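PDB 1XFJ: purine nucleoside phosphorylase from Caulobacter vibrioides, which probably cleaves purine nucleosides such as inosine and S-methyl-5'-thioadenosine with phosphate and deaminates adenosine. Local coordinates for residues V105-A111 / R252-T258; P116-P122 / N158-G164. One frame throughout, in Å; residues are numbered along the deposited sequence.

Contact 1 (V105-A111 / R252-T258); sequences VICGAMA and RLLSAIT
Strands 106-111 and 253-258 run antiparallel, their axes 4.6 Å apart at closest and 160° between N-to-C directions. At the start of the first segment, Val105 O accepts a hydrogen bond from Thr258 OG1 (2.6 Å), for which Thr258 adopts chi1 t. Ile106 (chi1 m, chi2 t) packs its CG2 on Ala256 CB at 3.7 Å. Cys107 forms a hydrogen-bonded pair with Ile257: Cys107 N to Ile257 O 2.9 Å, Ile257 N to Cys107 O 3.0 Å. Gly108 lies opposite Ala256 with CA atoms 4.1 Å apart, the tightest spacing of the ladder; a CB on Gly108 would come within 3.4 Å of Leu254 CD1. Ala109 pairs with Ser255: Ala109 N to Ser255 O and Ser255 N to Ala109 O, both 2.9 Å. Met110, a selenomethionine, sets its CG 4.0 Å from Leu254 CD1 (Leu254 chi1 t, chi2 p), on the same face as Ile106 and Ala256. Ala111 closes the ladder: Ala111 N to Leu253 O 2.9 Å, Leu253 N to Ala111 O 2.7 Å. Cys107, Ala109, Ser255 and Ile257 occupy the other face, where Ser255 and Ile257 touch strand 115-121. With strands 20-25 and 70-72 flanking the pair, this is a central antiparallel ladder of a mixed beta-sheet.

Contact 2 (P116-P122 / N158-G164); sequences PVLLVDP and NITGVVG
Asn158, Pro116 and Ile159 lose the most surface here (59, 53 and 51 Å²), and they mark the two ends of an antiparallel ladder between strands 116-121 and 160-163, whose axes approach to 4.7 Å at 166°. At one end, Pro116 O accepts a hydrogen bond from Gly164 N (2.9 Å, 169° at the hydrogen). The proline ring lies so close that a CB on Gly164 would sit 3.0 Å from Pro116 CG, a clash. At the other end, Asn158 (chi1 t) donates from ND2 to Asp121 OD1 at 3.0 Å; that carboxylate also accepts from the backbone N atoms of Glu123, Ala124 and Ser155. Neighbouring Ile159 (chi1 m, chi2 t) places CG2 4.1 Å from Leu119 CD2, and its CA lies 3.3 Å from Val120 O. Between the ends, Leu118 pairs with Val162 (Leu118 N to Val162 O 3.0 Å, Val162 N to Leu118 O 2.9 Å) and Val120 with Thr160 (Val120 N to Thr160 O 3.0 Å, Thr160 N to Val120 O 2.9 Å). Val117 and Leu119 face helix 206-216, while Leu118 and Val162 meet Phe24. The chemistry is thus mainly backbone hydrogen bonding between apolar layers, with one side-chain amide-carboxylate bond where the ladder ends.

How the contacts relate
Contact 1 and contact 2 are antiparallel ladders in different mixed sheets, with centres 12 Å apart. Strands 106-111 and 115-121 are consecutive, so the chain passes from one sheet to the other; strand 160-163 then completes contact 2 before strand 253-259 returns to complete contact 1. Each contact thus joins chain-distant segments within its own sheet, 141 and 36 residues apart at their closest ends. Packed side chains join the two sheets: Ser255 OG lies 3.3 Å from Pro116 CB, and Ile257 CG2 lies 4.1 Å from Leu118 CD2. Phe24 of strand 20-25 touches Ser255, Pro116, Leu118 and Val162, extending this interface. Two facing sheets with helical cover are consistent with an alpha-beta-beta-alpha core.

Contact 1 (V105-A111 / R252-T258)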
loop_
_atom_site.group_PDB
_atom_site.type_symbol
_atom_site.label_atom_id
_atom_site.label_comp_id
_atom_site.label_asym_id
_atom_site.label_seq_id
_atom_site.Cartn_x
_atom_site.Cartn_y
_atom_site.Cartn_z
ATOM N N VAL A 105 -12.130 -3.219 -12.700
ATOM C CA VAL A 105 -12.040 -2.781 -11.314
ATOM C C VAL A 105 -10.599 -2.456 -10.946
ATOM O O VAL A 105 -9.693 -3.255 -11.180
ATOM C CB VAL A 105 -12.568 -3.860 -10.344
ATOM C CG1 VAL A 105 -12.263 -3.465 -8.903
ATOM C CG2 VAL A 105 -14.064 -4.030 -10.532
ATOM N N ILE A 106 -10.393 -1.274 -10.380
ATOM C CA ILE A 106 -9.062 -0.847 -9.972
ATOM C C ILE A 106 -8.977 -0.976 -8.456
ATOM O O ILE A 106 -9.629 -0.230 -7.733
ATOM C CB ILE A 106 -8.802 0.625 -10.355
ATOM C CG1 ILE A 106 -8.989 0.814 -11.861
ATOM C CG2 ILE A 106 -7.394 1.027 -9.950
ATOM C CD1 ILE A 106 -8.949 2.271 -12.299
ATOM N N CYS A 107 -8.190 -1.938 -7.983
ATOM C CA CYS A 107 -8.021 -2.147 -6.550
ATOM C C CYS A 107 -6.930 -1.207 -6.054
ATOM O O CYS A 107 -5.804 -1.252 -6.541
ATOM C CB CYS A 107 -7.619 -3.596 -6.267
ATOM S SG CYS A 107 -8.816 -4.825 -6.826
ATOM N N GLY A 108 -7.258 -0.362 -5.082
ATOM C CA GLY A 108 -6.268 0.574 -4.586
ATOM C C GLY A 108 -6.098 0.615 -3.081
ATOM O O GLY A 108 -7.005 0.260 -2.326
ATOM N N ALA A 109 -4.910 1.039 -2.661
ATOM C CA ALA A 109 -4.560 1.176 -1.253
ATOM C C ALA A 109 -3.829 2.509 -1.106
ATOM O O ALA A 109 -3.082 2.911 -2.000
ATOM C CB ALA A 109 -3.652 0.028 -0.809
HETATM N N MSE A 110 -4.053 3.187 0.017
HETATM C CA MSE A 110 -3.425 4.479 0.287
HETATM C C MSE A 110 -2.364 4.364 1.369
HETATM O O MSE A 110 -2.487 3.551 2.283
HETATM C CB MSE A 110 -4.456 5.493 0.773
HETATM C CG MSE A 110 -5.604 5.768 -0.153
HETATM SE SE MSE A 110 -6.753 7.054 0.702
HETATM C CE MSE A 110 -7.583 5.887 2.003
ATOM N N ALA A 111 -1.338 5.206 1.282
ATOM C CA ALA A 111 -0.277 5.189 2.277
ATOM C C ALA A 111 0.631 6.406 2.188
ATOM O O ALA A 111 0.654 7.119 1.180
ATOM C CB ALA A 111 0.545 3.915 2.135
ATOM N N ARG A 252 -1.644 11.630 0.813
ATOM C CA ARG A 252 -1.660 10.172 0.760
ATOM C C ARG A 252 -1.341 9.686 -0.652
ATOM O O ARG A 252 -1.877 10.202 -1.634
ATOM C CB ARG A 252 -3.038 9.631 1.175
ATOM C CG ARG A 252 -3.682 10.363 2.350
ATOM C CD ARG A 252 -2.784 10.380 3.576
ATOM N NE ARG A 252 -3.294 11.297 4.592
ATOM C CZ ARG A 252 -4.397 11.090 5.304
ATOM N NH1 ARG A 252 -5.111 9.986 5.120
ATOM N NH2 ARG A 252 -4.793 11.995 6.189
ATOM N N LEU A 253 -0.464 8.690 -0.738
ATOM C CA LEU A 253 -0.063 8.107 -2.012
ATOM C C LEU A 253 -0.953 6.918 -2.335
ATOM O O LEU A 253 -1.313 6.150 -1.447
ATOM C CB LEU A 253 1.371 7.604 -1.926
ATOM C CG LEU A 253 2.438 8.619 -1.538
ATOM C CD1 LEU A 253 3.688 7.884 -1.055
ATOM C CD2 LEU A 253 2.744 9.497 -2.743
ATOM N N LEU A 254 -1.289 6.752 -3.607
ATOM C CA LEU A 254 -2.113 5.622 -4.003
ATOM C C LEU A 254 -1.255 4.576 -4.701
ATOM O O LEU A 254 -0.285 4.907 -5.374
ATOM C CB LEU A 254 -3.221 6.062 -4.961
ATOM C CG LEU A 254 -4.262 4.967 -5.226
ATOM C CD1 LEU A 254 -5.113 4.790 -3.983
ATOM C CD2 LEU A 254 -5.139 5.331 -6.407
ATOM N N SER A 255 -1.610 3.310 -4.511
ATOM C CA SER A 255 -0.928 2.196 -5.158
ATOM C C SER A 255 -2.102 1.360 -5.632
ATOM O O SER A 255 -3.018 1.099 -4.858
ATOM C CB SER A 255 -0.075 1.411 -4.163
ATOM O OG SER A 255 0.989 2.207 -3.672
ATOM N N ALA A 256 -2.102 0.955 -6.894
ATOM C CA ALA A 256 -3.242 0.195 -7.389
ATOM C C ALA A 256 -2.910 -0.790 -8.491
ATOM O O ALA A 256 -1.863 -0.708 -9.132
ATOM C CB ALA A 256 -4.328 1.156 -7.865
ATOM N N ILE A 257 -3.830 -1.720 -8.709
ATOM C CA ILE A 257 -3.650 -2.740 -9.724
ATOM C C ILE A 257 -5.023 -3.087 -10.286
ATOM O O ILE A 257 -6.034 -2.973 -9.592
ATOM C CB ILE A 257 -2.966 -3.991 -9.111
ATOM C CG1 ILE A 257 -2.676 -5.021 -10.202
ATOM C CG2 ILE A 257 -3.840 -4.579 -8.003
ATOM C CD1 ILE A 257 -1.746 -6.139 -9.735
ATOM N N THR A 258 -5.064 -3.499 -11.544
ATOM C CA THR A 258 -6.341 -3.823 -12.164
ATOM C C THR A 258 -6.216 -4.871 -13.256
ATOM O O THR A 258 -5.162 -5.023 -13.876
ATOM C CB THR A 258 -6.969 -2.563 -12.800
ATOM O OG1 THR A 258 -8.256 -2.882 -13.341
ATOM C CG2 THR A 258 -6.079 -2.038 -13.920
#

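Contact 2 (P116-P122 / N158-G164)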
loop_
_atom_site.group_PDB
_atom_site.type_symbol
_atom_site.label_atom_id
_atom_site.label_comp_id
_atom_site.label_asym_id
_atom_site.label_seq_id
_atom_site.Cartn_x
_atom_site.Cartn_y
_atom_site.Cartn_z
ATOM N N PRO A 116 2.320 -0.444 0.927
ATOM C CA PRO A 116 1.230 -0.874 0.051
ATOM C C PRO A 116 1.698 -2.174 -0.598
ATOM O O PRO A 116 2.885 -2.334 -0.885
ATOM C CB PRO A 116 1.125 0.271 -0.951
ATOM C CG PRO A 116 2.552 0.694 -1.110
ATOM C CD PRO A 116 3.087 0.661 0.319
ATOM N N VAL A 117 0.781 -3.105 -0.813
ATOM C CA VAL A 117 1.145 -4.372 -1.431
ATOM C C VAL A 117 0.205 -4.694 -2.579
ATOM O O VAL A 117 -1.012 -4.675 -2.419
ATOM C CB VAL A 117 1.096 -5.536 -0.414
ATOM C CG1 VAL A 117 1.638 -6.807 -1.054
ATOM C CG2 VAL A 117 1.900 -5.180 0.828
ATOM N N LEU A 118 0.782 -4.981 -3.741
ATOM C CA LEU A 118 -0.006 -5.332 -4.912
ATOM C C LEU A 118 0.244 -6.809 -5.187
ATOM O O LEU A 118 1.395 -7.248 -5.264
ATOM C CB LEU A 118 0.419 -4.485 -6.111
ATOM C CG LEU A 118 0.266 -2.972 -5.918
ATOM C CD1 LEU A 118 0.709 -2.244 -7.184
ATOM C CD2 LEU A 118 -1.182 -2.639 -5.589
ATOM N N LEU A 119 -0.836 -7.573 -5.317
ATOM C CA LEU A 119 -0.729 -9.004 -5.558
ATOM C C LEU A 119 -1.548 -9.426 -6.761
ATOM O O LEU A 119 -2.520 -8.766 -7.126
ATOM C CB LEU A 119 -1.222 -9.795 -4.346
ATOM C CG LEU A 119 -0.616 -9.482 -2.982
ATOM C CD1 LEU A 119 -1.429 -8.389 -2.310
ATOM C CD2 LEU A 119 -0.629 -10.741 -2.121
ATOM N N VAL A 120 -1.170 -10.550 -7.356
ATOM C CA VAL A 120 -1.883 -11.051 -8.516
ATOM C C VAL A 120 -1.609 -12.523 -8.778
ATOM O O VAL A 120 -0.503 -13.006 -8.555
ATOM C CB VAL A 120 -1.486 -10.258 -9.790
ATOM C CG1 VAL A 120 0.014 -10.309 -9.983
ATOM C CG2 VAL A 120 -2.187 -10.833 -11.017
ATOM N N ASP A 121 -2.642 -13.233 -9.218
ATOM C CA ASP A 121 -2.501 -14.630 -9.606
ATOM C C ASP A 121 -2.797 -14.516 -11.100
ATOM O O ASP A 121 -3.953 -14.379 -11.495
ATOM C CB ASP A 121 -3.550 -15.521 -8.947
ATOM C CG ASP A 121 -3.447 -16.964 -9.406
ATOM O OD1 ASP A 121 -3.016 -17.180 -10.559
ATOM O OD2 ASP A 121 -3.806 -17.876 -8.633
ATOM N N PRO A 122 -1.753 -14.555 -11.943
ATOM C CA PRO A 122 -1.900 -14.442 -13.398
ATOM C C PRO A 122 -2.663 -15.558 -14.112
ATOM O O PRO A 122 -3.033 -15.407 -15.277
ATOM C CB PRO A 122 -0.455 -14.312 -13.874
ATOM C CG PRO A 122 0.289 -15.147 -12.898
ATOM C CD PRO A 122 -0.338 -14.745 -11.574
ATOM N N ASN A 158 0.900 -19.536 -6.788
ATOM C CA ASN A 158 0.946 -18.910 -8.104
ATOM C C ASN A 158 0.789 -17.396 -8.011
ATOM O O ASN A 158 0.658 -16.714 -9.026
ATOM C CB ASN A 158 -0.151 -19.478 -9.003
ATOM C CG ASN A 158 0.227 -19.434 -10.470
ATOM O OD1 ASN A 158 1.179 -20.094 -10.893
ATOM N ND2 ASN A 158 -0.507 -18.650 -11.251
ATOM N N ILE A 159 0.813 -16.872 -6.790
ATOM C CA ILE A 159 0.657 -15.439 -6.576
ATOM C C ILE A 159 1.973 -14.672 -6.549
ATOM O O ILE A 159 2.975 -15.152 -6.022
ATOM C CB ILE A 159 -0.089 -15.160 -5.239
ATOM C CG1 ILE A 159 -1.544 -15.610 -5.349
ATOM C CG2 ILE A 159 -0.008 -13.672 -4.887
ATOM C CD1 ILE A 159 -2.290 -15.595 -4.022
ATOM N N THR A 160 1.965 -13.484 -7.148
ATOM C CA THR A 160 3.132 -12.608 -7.139
ATOM C C THR A 160 2.715 -11.430 -6.260
ATOM O O THR A 160 1.607 -10.901 -6.401
ATOM C CB THR A 160 3.491 -12.096 -8.556
ATOM O OG1 THR A 160 3.999 -13.180 -9.342
ATOM C CG2 THR A 160 4.552 -11.001 -8.485
ATOM N N GLY A 161 3.591 -11.039 -5.340
ATOM C CA GLY A 161 3.287 -9.935 -4.448
ATOM C C GLY A 161 4.443 -8.961 -4.362
ATOM O O GLY A 161 5.588 -9.360 -4.146
ATOM N N VAL A 162 4.146 -7.678 -4.530
ATOM C CA VAL A 162 5.176 -6.652 -4.492
ATOM C C VAL A 162 4.875 -5.561 -3.481
ATOM O O VAL A 162 3.757 -5.045 -3.423
ATOM C CB VAL A 162 5.344 -5.991 -5.877
ATOM C CG1 VAL A 162 6.381 -4.878 -5.806
ATOM C CG2 VAL A 162 5.744 -7.039 -6.900
ATOM N N VAL A 163 5.882 -5.216 -2.687
ATOM C CA VAL A 163 5.748 -4.167 -1.684
ATOM C C VAL A 163 6.197 -2.866 -2.341
ATOM O O VAL A 163 7.256 -2.815 -2.958
ATOM C CB VAL A 163 6.636 -4.467 -0.458
ATOM C CG1 VAL A 163 6.402 -3.425 0.627
ATOM C CG2 VAL A 163 6.324 -5.863 0.069
ATOM N N GLY A 164 5.393 -1.814 -2.208
ATOM C CA GLY A 164 5.746 -0.552 -2.831
ATOM C C GLY A 164 6.518 0.409 -1.952
ATOM O O GLY A 164 7.085 0.012 -0.930
#